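Local coordinates for protein haloacid delahogenase-like family hydrolase (Xanthomonas campestris pv. campestris, PDB 2PKE) that binds a magnesium ion and probably acts as a phosphatase of the haloacid dehalogenase-like hydrolase family, at residues A[3-8]-A[127-132]; A[32-37]-A[77-82]; A[120-125]-A[151-156]. One frame throughout, in Å; residues are numbered along the deposited sequence.

How the contacts relate
Contacts 1 and 3 are neighbours in the Rossmann-like core, with centres about 11 Å apart, while contact 2 lies in the helical part of the chain, its centre about 39 Å from that of contact 1 and 34 Å from that of contact 3. Contacts 1 and 3 touch directly: Leu-132 N lies 3.1 Å from Arg-156 O, a probable hydrogen bond joining strand 129-135 to the segment that leads into strand 157-160. Contact 3 comes nearest the metal site formed by Asp-19, Asp-21 and Asn-187, the side chain of Phe-154 being about 13 Å from the magnesium ion. Along the chain, contact 2 is nested within the loop closed by contact 1.

Contact 1. Residues A[3-8]-A[127-132]; sequences TPIAQR and DYAVVL
Ile-5 sets its delta methyl over the methyl of Ala-129, CD1 to CB 3.8 Å, where the N-terminal loop of the chain passes the start of strand 129-135. That strand belongs to the parallel sheet of the Rossmann-like core of the haloacid dehalogenase family, next to strand 15-18; Ala-129 makes backbone hydrogen bonds to Val-16 of that strand and to Gln-14 just before it. The loop passes over the beginning of this inner strand and runs nearly antiparallel to its entry, the two directions 162° apart from Ile-5 to Arg-8 and from Asp-127 to Ala-129. Segment 3-8 forms no regular strand and makes no direct hydrogen bond to 127-132, the CA atoms of Ile-5 and Ala-129 staying 7.2 Å apart, so here it packs through side chains and a water. In Ile-5 the CG1 branch stands beside the backbone N (chi1 -69°), and this branch carries CD1 to the alanine; the same side chain also packs on Phe-175 of helix 165-175 and on Arg-156.

At the other end the contact becomes polar and more open. Arg-8 stretches its chain from CG to NE and brings NH1 beside the backbone of Asp-127, 3.7 Å from CA. The CB of Asp-127 points away from the loop, and OD1 remains 4.5 Å from Arg-8 NH1, beyond a salt bridge, although the opposite charges probably attract weakly. A water joins the two segments instead. It accepts from Arg-8 NH1 in the plane of the guanidinium, at its edge, and donates to the carbonyl of Asp-127, which also takes a hydrogen bond from Gln-11 NE2. The water oxygen sits 2.6 Å from Arg-8 NH1 and 3.1 Å from Asp-127 O.

Contact 2. Residues A[32-37]-A[77-82]; sequences RTAEAD and LSMIET
Met-79, a selenomethionine, points its side chain straight across at helix 28-42 and meets it end-on, its CE methyl resting on the backbone between Ala-34 and Glu-35. CE lies 3.8 Å from Ala-34 O and 4.0 Å from Glu-35 CA, while the methyl of Ala-34 stands off to one side, its CB 4.4 Å from the same CE. With CG beside the backbone N (chi1 -74°) and the chain extended beyond it, the residue spans an interval of 9.0 Å between the CA atoms of Glu-35 and Met-79. The methyl thus meets mostly main chain. The two helices belong to the all-helical part of the molecule, consistent with the cap domain of haloacid dehalogenase-like hydrolases, and helix 93-107 packs against both, Ile-102 touching Ala-34 and Ile-99 touching Met-79. Glu-35 also packs on Leu-57 of helix 57-68. A turn beyond Met-79, Thr-82 folds its hydroxyl back onto its own helix: OG1 gives a hydrogen bond of 2.6 Å to Ser-78 O, tilted above the carbonyl plane, and Thr-82 N reaches that oxygen from the opposite face.

Contact 3. Residues A[120-125]-A[151-156]; sequences AVAAIA and SDLFPR
Val-121 is the bump that fills the notch between Leu-153 and Phe-154. Its CG1 methyl presses on both at once, 3.6 Å from Leu-153 CD1 and 3.6 Å from Phe-154 CZ. A first torsion that sets CG1 anti to the backbone N (chi1 178°) puts this methyl between the two; CG2 lies more loosely by the same end of the ring, 4.1 Å from CZ and from CE2 of Phe-154. The ring is met obliquely, near its far end, as the valine and phenylalanine side chains approach from opposite directions. Leu-153 answers with a bump of its own: CD1 lies 3.8 Å from Val-121 CB and comes within 4.1 Å of Ala-122 N, and CD2 passes along the flank of Ala-122, using the shallow surface that the small residue offers. No hydrogen bond crosses here; the fit is entirely apolar, buried around Val-121 and Phe-154 and open toward Ala-122. Beside this apolar patch, Asp-152 forms a salt bridge with Arg-118, on the helix that carries Val-121 (117-125). The contact therefore binds that helix to the loop between helix 138-148 and strand 157-160 in the Rossmann-like core, with Phe-154 also packing on Leu-132 of strand 129-135 and meeting the ring of Phe-18, on strand 15-18, at about 75°.

Contact 1. Residues A[3-8]-A[127-132]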
ATOM      1  N   THR A   3      -5.998 -11.895  11.557  1.00 41.41           N
ATOM      2  CA  THR A   3      -5.868 -13.104  12.380  1.00 41.52           C
ATOM      3  C   THR A   3      -7.255 -13.591  12.816  1.00 39.16           C
ATOM      4  O   THR A   3      -8.189 -12.789  12.936  1.00 39.38           O
ATOM      5  CB  THR A   3      -4.943 -12.887  13.611  1.00 42.96           C
ATOM      6  OG1 THR A   3      -5.367 -11.732  14.349  1.00 50.22           O
ATOM      7  CG2 THR A   3      -3.484 -12.701  13.175  1.00 38.75           C
ATOM      8  N   PRO A   4      -7.398 -14.909  13.036  1.00 37.99           N
ATOM      9  CA  PRO A   4      -8.736 -15.458  13.242  1.00 37.20           C
ATOM     10  C   PRO A   4      -9.549 -14.764  14.340  1.00 38.49           C
ATOM     11  O   PRO A   4      -9.049 -14.541  15.425  1.00 37.08           O
ATOM     12  CB  PRO A   4      -8.462 -16.929  13.575  1.00 35.75           C
ATOM     13  CG  PRO A   4      -7.186 -17.224  12.887  1.00 32.87           C
ATOM     14  CD  PRO A   4      -6.376 -15.977  13.085  1.00 36.72           C
ATOM     15  N   ILE A   5     -10.790 -14.420  13.999  1.00 36.70           N
ATOM     16  CA  ILE A   5     -11.782 -13.873  14.906  1.00 36.67           C
ATOM     17  C   ILE A   5     -12.204 -14.909  15.933  1.00 34.70           C
ATOM     18  O   ILE A   5     -12.392 -16.067  15.602  1.00 29.79           O
ATOM     19  CB  ILE A   5     -13.045 -13.402  14.080  1.00 35.49           C
ATOM     20  CG1 ILE A   5     -12.665 -12.184  13.232  1.00 37.95           C
ATOM     21  CG2 ILE A   5     -14.259 -13.099  14.967  1.00 42.21           C
ATOM     22  CD1 ILE A   5     -11.903 -11.077  14.002  1.00 39.30           C
ATOM     23  N   ALA A   6     -12.340 -14.466  17.182  1.00 37.67           N
ATOM     24  CA  ALA A   6     -12.987 -15.250  18.240  1.00 37.02           C
ATOM     25  C   ALA A   6     -14.478 -15.150  17.974  1.00 37.56           C
ATOM     26  O   ALA A   6     -15.050 -14.058  18.019  1.00 42.32           O
ATOM     27  CB  ALA A   6     -12.658 -14.668  19.626  1.00 38.28           C
ATOM     28  N   GLN A   7     -15.110 -16.268  17.663  1.00 34.59           N
ATOM     29  CA  GLN A   7     -16.527 -16.224  17.309  1.00 34.16           C
ATOM     30  C   GLN A   7     -17.400 -16.451  18.518  1.00 33.72           C
ATOM     31  O   GLN A   7     -17.073 -17.265  19.385  1.00 35.66           O
ATOM     32  CB  GLN A   7     -16.833 -17.216  16.193  1.00 34.00           C
ATOM     33  CG  GLN A   7     -16.095 -16.823  14.896  1.00 30.54           C
ATOM     34  CD  GLN A   7     -16.439 -17.711  13.732  1.00 34.82           C
ATOM     35  OE1 GLN A   7     -17.622 -17.891  13.413  1.00 30.31           O
ATOM     36  NE2 GLN A   7     -15.411 -18.291  13.086  1.00 25.30           N
ATOM     37  N   ARG A   8     -18.501 -15.716  18.584  1.00 32.77           N
ATOM     38  CA  ARG A   8     -19.408 -15.777  19.723  1.00 34.02           C
ATOM     39  C   ARG A   8     -20.541 -16.721  19.420  1.00 33.39           C
ATOM     40  O   ARG A   8     -21.091 -16.725  18.309  1.00 31.58           O
ATOM     41  CB  ARG A   8     -19.991 -14.394  20.030  1.00 33.97           C
ATOM     42  CG  ARG A   8     -19.034 -13.486  20.708  1.00 41.59           C
ATOM     43  CD  ARG A   8     -19.715 -12.225  21.172  1.00 52.53           C
ATOM     44  NE  ARG A   8     -18.713 -11.296  21.690  1.00 57.36           N
ATOM     45  CZ  ARG A   8     -18.953 -10.041  22.051  1.00 55.83           C
ATOM     46  NH1 ARG A   8     -20.167  -9.534  21.960  1.00 59.11           N
ATOM     47  NH2 ARG A   8     -17.967  -9.290  22.513  1.00 59.26           N
ATOM     48  N   ASP A 127     -20.970  -5.738  19.784  1.00 26.71           N
ATOM     49  CA  ASP A 127     -21.497  -7.105  19.550  1.00 26.82           C
ATOM     50  C   ASP A 127     -20.785  -7.943  18.482  1.00 23.67           C
ATOM     51  O   ASP A 127     -21.027  -9.146  18.381  1.00 25.64           O
ATOM     52  CB  ASP A 127     -22.974  -7.022  19.132  1.00 27.59           C
ATOM     53  CG  ASP A 127     -23.836  -6.368  20.174  1.00 32.49           C
ATOM     54  OD1 ASP A 127     -23.724  -6.782  21.320  1.00 34.25           O
ATOM     55  OD2 ASP A 127     -24.612  -5.447  19.852  1.00 45.98           O
ATOM     56  N   TYR A 128     -19.985  -7.269  17.654  1.00 21.56           N
ATOM     57  CA  TYR A 128     -19.348  -7.852  16.479  1.00 22.40           C
ATOM     58  C   TYR A 128     -17.896  -7.389  16.410  1.00 24.00           C
ATOM     59  O   TYR A 128     -17.608  -6.273  16.852  1.00 28.57           O
ATOM     60  CB  TYR A 128     -20.054  -7.350  15.235  1.00 17.32           C
ATOM     61  CG  TYR A 128     -21.512  -7.677  15.241  1.00 18.40           C
ATOM     62  CD1 TYR A 128     -21.946  -8.936  14.855  1.00 24.01           C
ATOM     63  CD2 TYR A 128     -22.452  -6.762  15.684  1.00 20.83           C
ATOM     64  CE1 TYR A 128     -23.311  -9.269  14.880  1.00 19.79           C
ATOM     65  CE2 TYR A 128     -23.830  -7.091  15.689  1.00 25.42           C
ATOM     66  CZ  TYR A 128     -24.246  -8.350  15.318  1.00 23.31           C
ATOM     67  OH  TYR A 128     -25.622  -8.723  15.357  1.00 22.16           O
ATOM     68  N   ALA A 129     -17.007  -8.224  15.863  1.00 23.93           N
ATOM     69  CA  ALA A 129     -15.691  -7.790  15.397  1.00 21.16           C
ATOM     70  C   ALA A 129     -15.916  -6.793  14.305  1.00 23.24           C
ATOM     71  O   ALA A 129     -16.893  -6.922  13.547  1.00 24.44           O
ATOM     72  CB  ALA A 129     -14.882  -8.943  14.833  1.00 22.34           C
ATOM     73  N   VAL A 130     -15.017  -5.816  14.196  1.00 23.63           N
ATOM     74  CA  VAL A 130     -15.103  -4.811  13.102  1.00 23.38           C
ATOM     75  C   VAL A 130     -13.770  -4.726  12.347  1.00 24.41           C
ATOM     76  O   VAL A 130     -12.717  -4.917  12.926  1.00 21.62           O
ATOM     77  CB  VAL A 130     -15.530  -3.412  13.591  1.00 26.67           C
ATOM     78  CG1 VAL A 130     -16.965  -3.440  14.161  1.00 16.51           C
ATOM     79  CG2 VAL A 130     -14.504  -2.825  14.592  1.00 26.83           C
ATOM     80  N   VAL A 131     -13.809  -4.466  11.038  1.00 24.59           N
ATOM     81  CA  VAL A 131     -12.593  -4.318  10.254  1.00 21.38           C
ATOM     82  C   VAL A 131     -12.830  -3.188   9.236  1.00 17.65           C
ATOM     83  O   VAL A 131     -13.905  -3.046   8.683  1.00 19.68           O
ATOM     84  CB  VAL A 131     -12.155  -5.672   9.539  1.00 25.22           C
ATOM     85  CG1 VAL A 131     -13.340  -6.343   8.757  1.00 18.77           C
ATOM     86  CG2 VAL A 131     -10.890  -5.443   8.643  1.00 23.73           C
ATOM     87  N   LEU A 132     -11.808  -2.412   8.963  1.00 21.07           N
ATOM     88  CA  LEU A 132     -11.884  -1.428   7.862  1.00 16.38           C
ATOM     89  C   LEU A 132     -11.245  -2.061   6.648  1.00 19.60           C
ATOM     90  O   LEU A 132     -10.088  -2.449   6.717  1.00 21.83           O
ATOM     91  CB  LEU A 132     -11.130  -0.158   8.202  1.00 22.27           C
ATOM     92  CG  LEU A 132     -11.566   1.029   7.336  1.00 22.77           C
ATOM     93  CD1 LEU A 132     -11.400   2.302   8.129  1.00 42.38           C
ATOM     94  CD2 LEU A 132     -10.801   1.075   6.047  1.00 31.99           C
TER
HETATM   95  O   HOH W   1     -22.475 -10.165  20.890  1.00 38.42           O

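Contact 2. Residues A[32-37]-A[77-82]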
ATOM      1  N   ARG A  32     -13.601  15.824  -6.151  1.00 22.35           N
ATOM      2  CA  ARG A  32     -14.336  16.727  -7.040  1.00 26.11           C
ATOM      3  C   ARG A  32     -13.692  18.111  -7.086  1.00 23.06           C
ATOM      4  O   ARG A  32     -13.705  18.799  -8.130  1.00 20.97           O
ATOM      5  CB  ARG A  32     -15.798  16.820  -6.606  1.00 27.61           C
ATOM      6  CG  ARG A  32     -16.618  15.644  -7.057  1.00 38.96           C
ATOM      7  CD  ARG A  32     -17.991  15.673  -6.409  1.00 52.81           C
ATOM      8  NE  ARG A  32     -19.058  15.374  -7.362  1.00 63.89           N
ATOM      9  CZ  ARG A  32     -19.285  14.176  -7.902  1.00 67.35           C
ATOM     10  NH1 ARG A  32     -18.510  13.128  -7.598  1.00 67.44           N
ATOM     11  NH2 ARG A  32     -20.293  14.030  -8.761  1.00 62.89           N
ATOM     12  N   THR A  33     -13.154  18.543  -5.954  1.00 24.20           N
ATOM     13  CA  THR A  33     -12.420  19.820  -5.888  1.00 25.84           C
ATOM     14  C   THR A  33     -11.164  19.770  -6.745  1.00 26.65           C
ATOM     15  O   THR A  33     -10.842  20.728  -7.467  1.00 26.36           O
ATOM     16  CB  THR A  33     -12.014  20.149  -4.455  1.00 26.14           C
ATOM     17  OG1 THR A  33     -13.207  20.338  -3.689  1.00 29.98           O
ATOM     18  CG2 THR A  33     -11.167  21.408  -4.412  1.00 28.03           C
ATOM     19  N   ALA A  34     -10.474  18.639  -6.656  1.00 27.88           N
ATOM     20  CA  ALA A  34      -9.299  18.347  -7.478  1.00 27.99           C
ATOM     21  C   ALA A  34      -9.600  18.479  -8.969  1.00 27.25           C
ATOM     22  O   ALA A  34      -8.829  19.061  -9.720  1.00 25.58           O
ATOM     23  CB  ALA A  34      -8.781  16.941  -7.162  1.00 27.82           C
ATOM     24  N   GLU A  35     -10.742  17.935  -9.362  1.00 29.69           N
ATOM     25  CA  GLU A  35     -11.184  17.910 -10.750  1.00 30.65           C
ATOM     26  C   GLU A  35     -11.574  19.291 -11.242  1.00 28.14           C
ATOM     27  O   GLU A  35     -11.261  19.656 -12.365  1.00 23.42           O
ATOM     28  CB  GLU A  35     -12.366  16.960 -10.876  1.00 34.78           C
ATOM     29  CG  GLU A  35     -12.541  16.328 -12.250  1.00 48.46           C
ATOM     30  CD  GLU A  35     -13.152  14.916 -12.186  1.00 64.99           C
ATOM     31  OE1 GLU A  35     -13.437  14.425 -11.057  1.00 70.64           O
ATOM     32  OE2 GLU A  35     -13.336  14.300 -13.271  1.00 69.76           O
ATOM     33  N   ALA A  36     -12.249  20.064 -10.387  1.00 27.69           N
ATOM     34  CA  ALA A  36     -12.618  21.455 -10.702  1.00 26.13           C
ATOM     35  C   ALA A  36     -11.407  22.367 -10.735  1.00 25.00           C
ATOM     36  O   ALA A  36     -11.382  23.312 -11.508  1.00 24.61           O
ATOM     37  CB  ALA A  36     -13.660  21.998  -9.692  1.00 25.87           C
ATOM     38  N   ASP A  37     -10.404  22.107  -9.901  1.00 21.88           N
ATOM     39  CA  ASP A  37      -9.148  22.895  -9.961  1.00 23.64           C
ATOM     40  C   ASP A  37      -8.390  22.549 -11.233  1.00 20.63           C
ATOM     41  O   ASP A  37      -7.876  23.448 -11.892  1.00 24.33           O
ATOM     42  CB  ASP A  37      -8.248  22.662  -8.743  1.00 23.61           C
ATOM     43  CG  ASP A  37      -8.819  23.239  -7.453  1.00 30.12           C
ATOM     44  OD1 ASP A  37      -9.482  24.291  -7.496  1.00 44.88           O
ATOM     45  OD2 ASP A  37      -8.599  22.623  -6.389  1.00 39.07           O
ATOM     46  N   LEU A  77      -0.624  12.041 -11.760  1.00 22.63           N
ATOM     47  CA  LEU A  77       0.130  11.654 -12.955  1.00 23.44           C
ATOM     48  C   LEU A  77      -0.777  11.490 -14.187  1.00 21.49           C
ATOM     49  O   LEU A  77      -0.394  11.892 -15.295  1.00 24.60           O
ATOM     50  CB  LEU A  77       0.905  10.375 -12.706  1.00 17.67           C
ATOM     51  CG  LEU A  77       2.078  10.541 -11.744  1.00 24.68           C
ATOM     52  CD1 LEU A  77       2.476   9.134 -11.311  1.00 19.32           C
ATOM     53  CD2 LEU A  77       3.289  11.359 -12.332  1.00 30.16           C
ATOM     54  N   SER A  78      -1.972  10.945 -13.992  1.00 20.78           N
ATOM     55  CA  SER A  78      -2.934  10.866 -15.110  1.00 19.50           C
ATOM     56  C   SER A  78      -3.412  12.276 -15.532  1.00 19.10           C
ATOM     57  O   SER A  78      -3.625  12.530 -16.694  1.00 21.47           O
ATOM     58  CB  SER A  78      -4.094   9.982 -14.739  1.00 21.46           C
ATOM     59  OG  SER A  78      -3.674   8.622 -14.522  1.00 22.41           O
HETATM   60  N   MSE A  79      -3.591  13.181 -14.576  1.00 18.36           N
HETATM   61  CA  MSE A  79      -3.950  14.572 -14.876  1.00 18.36           C
HETATM   62  C   MSE A  79      -2.859  15.255 -15.637  1.00 16.46           C
HETATM   63  O   MSE A  79      -3.146  16.062 -16.475  1.00 16.72           O
HETATM   64  CB  MSE A  79      -4.229  15.378 -13.610  1.00 18.81           C
HETATM   65  CG  MSE A  79      -5.559  15.051 -12.961  1.00 20.72           C
HETATM   66 SE   MSE A  79      -5.847  16.189 -11.424  0.75 19.88          SE
HETATM   67  CE  MSE A  79      -7.762  15.831 -11.334  1.00 20.95           C
ATOM     68  N   ILE A  80      -1.603  15.003 -15.310  1.00 15.92           N
ATOM     69  CA  ILE A  80      -0.494  15.685 -15.995  1.00 19.64           C
ATOM     70  C   ILE A  80      -0.534  15.235 -17.466  1.00 22.07           C
ATOM     71  O   ILE A  80      -0.505  16.055 -18.425  1.00 21.65           O
ATOM     72  CB  ILE A  80       0.908  15.412 -15.325  1.00 20.72           C
ATOM     73  CG1 ILE A  80       1.050  16.207 -13.999  1.00 22.68           C
ATOM     74  CG2 ILE A  80       2.050  15.777 -16.301  1.00 18.67           C
ATOM     75  CD1 ILE A  80       2.029  15.609 -12.953  1.00 19.24           C
ATOM     76  N   GLU A  81      -0.630  13.924 -17.627  1.00 20.77           N
ATOM     77  CA  GLU A  81      -0.642  13.294 -18.939  1.00 23.56           C
ATOM     78  C   GLU A  81      -1.821  13.789 -19.771  1.00 20.67           C
ATOM     79  O   GLU A  81      -1.686  14.119 -20.944  1.00 21.99           O
ATOM     80  CB  GLU A  81      -0.649  11.786 -18.715  1.00 24.85           C
ATOM     81  CG  GLU A  81      -0.141  10.951 -19.836  1.00 39.40           C
ATOM     82  CD  GLU A  81       0.417   9.614 -19.344  1.00 47.89           C
ATOM     83  OE1 GLU A  81      -0.280   8.902 -18.580  1.00 43.22           O
ATOM     84  OE2 GLU A  81       1.562   9.283 -19.721  1.00 50.67           O
ATOM     85  N   THR A  82      -2.985  13.869 -19.151  1.00 21.99           N
ATOM     86  CA  THR A  82      -4.185  14.388 -19.821  1.00 21.08           C
ATOM     87  C   THR A  82      -4.062  15.852 -20.260  1.00 21.00           C
ATOM     88  O   THR A  82      -4.500  16.218 -21.371  1.00 24.14           O
ATOM     89  CB  THR A  82      -5.396  14.304 -18.903  1.00 21.61           C
ATOM     90  OG1 THR A  82      -5.563  12.966 -18.406  1.00 18.74           O
ATOM     91  CG2 THR A  82      -6.653  14.696 -19.647  1.00 16.53           C
TER

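Contact 3. Residues A[120-125]-A[151-156]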
ATOM      1  N   ALA A 120     -22.371   4.788  15.440  1.00 23.32           N
ATOM      2  CA  ALA A 120     -22.755   3.551  14.694  1.00 22.25           C
ATOM      3  C   ALA A 120     -21.676   2.458  14.867  1.00 19.90           C
ATOM      4  O   ALA A 120     -21.960   1.336  15.295  1.00 19.48           O
ATOM      5  CB  ALA A 120     -22.954   3.891  13.227  1.00 21.64           C
ATOM      6  N   VAL A 121     -20.422   2.811  14.583  1.00 20.60           N
ATOM      7  CA  VAL A 121     -19.302   1.856  14.675  1.00 21.07           C
ATOM      8  C   VAL A 121     -19.113   1.320  16.093  1.00 22.19           C
ATOM      9  O   VAL A 121     -18.900   0.120  16.278  1.00 23.99           O
ATOM     10  CB  VAL A 121     -17.942   2.467  14.231  1.00 18.28           C
ATOM     11  CG1 VAL A 121     -16.810   1.452  14.390  1.00 15.80           C
ATOM     12  CG2 VAL A 121     -17.989   3.062  12.801  1.00 20.73           C
ATOM     13  N   ALA A 122     -19.126   2.223  17.082  1.00 22.49           N
ATOM     14  CA  ALA A 122     -19.018   1.841  18.491  1.00 22.28           C
ATOM     15  C   ALA A 122     -20.150   0.900  18.873  1.00 22.42           C
ATOM     16  O   ALA A 122     -19.958  -0.073  19.619  1.00 18.24           O
ATOM     17  CB  ALA A 122     -19.031   3.157  19.418  1.00 21.07           C
ATOM     18  N   ALA A 123     -21.366   1.224  18.420  1.00 24.81           N
ATOM     19  CA  ALA A 123     -22.539   0.388  18.731  1.00 22.01           C
ATOM     20  C   ALA A 123     -22.376  -1.020  18.162  1.00 24.00           C
ATOM     21  O   ALA A 123     -22.632  -2.012  18.855  1.00 26.05           O
ATOM     22  CB  ALA A 123     -23.859   1.049  18.215  1.00 23.64           C
ATOM     23  N   ILE A 124     -21.937  -1.105  16.897  1.00 20.63           N
ATOM     24  CA  ILE A 124     -21.725  -2.394  16.252  1.00 19.46           C
ATOM     25  C   ILE A 124     -20.585  -3.153  16.929  1.00 19.37           C
ATOM     26  O   ILE A 124     -20.732  -4.346  17.229  1.00 22.18           O
ATOM     27  CB  ILE A 124     -21.470  -2.247  14.773  1.00 18.32           C
ATOM     28  CG1 ILE A 124     -22.767  -1.781  14.089  1.00 16.49           C
ATOM     29  CG2 ILE A 124     -20.941  -3.583  14.185  1.00 18.05           C
ATOM     30  CD1 ILE A 124     -22.595  -1.112  12.700  1.00 16.93           C
ATOM     31  N   ALA A 125     -19.503  -2.439  17.228  1.00 24.62           N
ATOM     32  CA  ALA A 125     -18.296  -3.048  17.787  1.00 24.27           C
ATOM     33  C   ALA A 125     -18.553  -3.667  19.148  1.00 26.63           C
ATOM     34  O   ALA A 125     -17.765  -4.460  19.597  1.00 31.17           O
ATOM     35  CB  ALA A 125     -17.211  -2.051  17.876  1.00 22.46           C
ATOM     36  N   SER A 151      -9.305   5.594  14.785  1.00 25.20           N
ATOM     37  CA  SER A 151      -8.271   4.542  15.018  1.00 25.09           C
ATOM     38  C   SER A 151      -8.500   3.644  16.195  1.00 25.67           C
ATOM     39  O   SER A 151      -8.171   2.480  16.161  1.00 26.54           O
ATOM     40  CB  SER A 151      -6.877   5.163  15.225  1.00 23.52           C
ATOM     41  OG  SER A 151      -6.370   5.552  13.994  1.00 37.53           O
ATOM     42  N   ASP A 152      -9.006   4.192  17.276  1.00 25.03           N
ATOM     43  CA  ASP A 152      -9.278   3.372  18.437  1.00 26.62           C
ATOM     44  C   ASP A 152     -10.306   2.290  18.165  1.00 24.91           C
ATOM     45  O   ASP A 152     -10.287   1.279  18.855  1.00 29.56           O
ATOM     46  CB  ASP A 152      -9.690   4.217  19.661  1.00 26.96           C
ATOM     47  CG  ASP A 152     -10.985   4.967  19.436  1.00 27.52           C
ATOM     48  OD1 ASP A 152     -11.190   5.511  18.345  1.00 24.95           O
ATOM     49  OD2 ASP A 152     -11.791   5.033  20.374  1.00 31.59           O
ATOM     50  N   LEU A 153     -11.221   2.504  17.210  1.00 22.84           N
ATOM     51  CA  LEU A 153     -12.214   1.518  16.850  1.00 22.44           C
ATOM     52  C   LEU A 153     -11.774   0.559  15.756  1.00 22.24           C
ATOM     53  O   LEU A 153     -12.363  -0.494  15.610  1.00 24.26           O
ATOM     54  CB  LEU A 153     -13.517   2.184  16.363  1.00 21.69           C
ATOM     55  CG  LEU A 153     -14.263   3.092  17.339  1.00 23.27           C
ATOM     56  CD1 LEU A 153     -15.356   3.882  16.631  1.00 21.25           C
ATOM     57  CD2 LEU A 153     -14.853   2.217  18.448  1.00 29.56           C
ATOM     58  N   PHE A 154     -10.756   0.918  14.985  1.00 22.19           N
ATOM     59  CA  PHE A 154     -10.313   0.100  13.884  1.00 28.33           C
ATOM     60  C   PHE A 154      -8.856  -0.242  14.088  1.00 34.99           C
ATOM     61  O   PHE A 154      -7.989   0.334  13.445  1.00 39.83           O
ATOM     62  CB  PHE A 154     -10.544   0.809  12.565  1.00 28.54           C
ATOM     63  CG  PHE A 154     -11.987   0.886  12.189  1.00 24.88           C
ATOM     64  CD1 PHE A 154     -12.662  -0.281  11.827  1.00 23.79           C
ATOM     65  CD2 PHE A 154     -12.682   2.114  12.201  1.00 25.21           C
ATOM     66  CE1 PHE A 154     -14.027  -0.239  11.462  1.00 27.56           C
ATOM     67  CE2 PHE A 154     -14.052   2.171  11.848  1.00 21.51           C
ATOM     68  CZ  PHE A 154     -14.714   0.984  11.456  1.00 27.70           C
ATOM     69  N   PRO A 155      -8.597  -1.170  15.011  1.00 39.25           N
ATOM     70  CA  PRO A 155      -7.280  -1.786  15.108  1.00 43.82           C
ATOM     71  C   PRO A 155      -7.032  -2.697  13.848  1.00 43.78           C
ATOM     72  O   PRO A 155      -5.983  -2.575  13.163  1.00 44.61           O
ATOM     73  CB  PRO A 155      -7.356  -2.575  16.435  1.00 44.79           C
ATOM     74  CG  PRO A 155      -8.837  -2.897  16.631  1.00 45.84           C
ATOM     75  CD  PRO A 155      -9.575  -1.749  15.957  1.00 42.25           C
ATOM     76  N   ARG A 156      -8.028  -3.529  13.511  1.00 40.15           N
ATOM     77  CA  ARG A 156      -7.997  -4.292  12.253  1.00 37.77           C
ATOM     78  C   ARG A 156      -8.219  -3.400  11.014  1.00 34.74           C
ATOM     79  O   ARG A 156      -9.348  -2.875  10.794  1.00 29.34           O
ATOM     80  CB  ARG A 156      -9.088  -5.370  12.254  1.00 39.72           C
ATOM     81  CG  ARG A 156      -9.086  -6.299  13.432  1.00 43.33           C
ATOM     82  CD  ARG A 156     -10.297  -7.196  13.383  1.00 47.28           C
ATOM     83  NE  ARG A 156     -10.060  -8.370  14.206  1.00 50.63           N
ATOM     84  CZ  ARG A 156     -10.349  -8.462  15.498  1.00 64.05           C
ATOM     85  NH1 ARG A 156     -10.928  -7.452  16.146  1.00 71.14           N
ATOM     86  NH2 ARG A 156     -10.060  -9.585  16.152  1.00 68.96           N
TER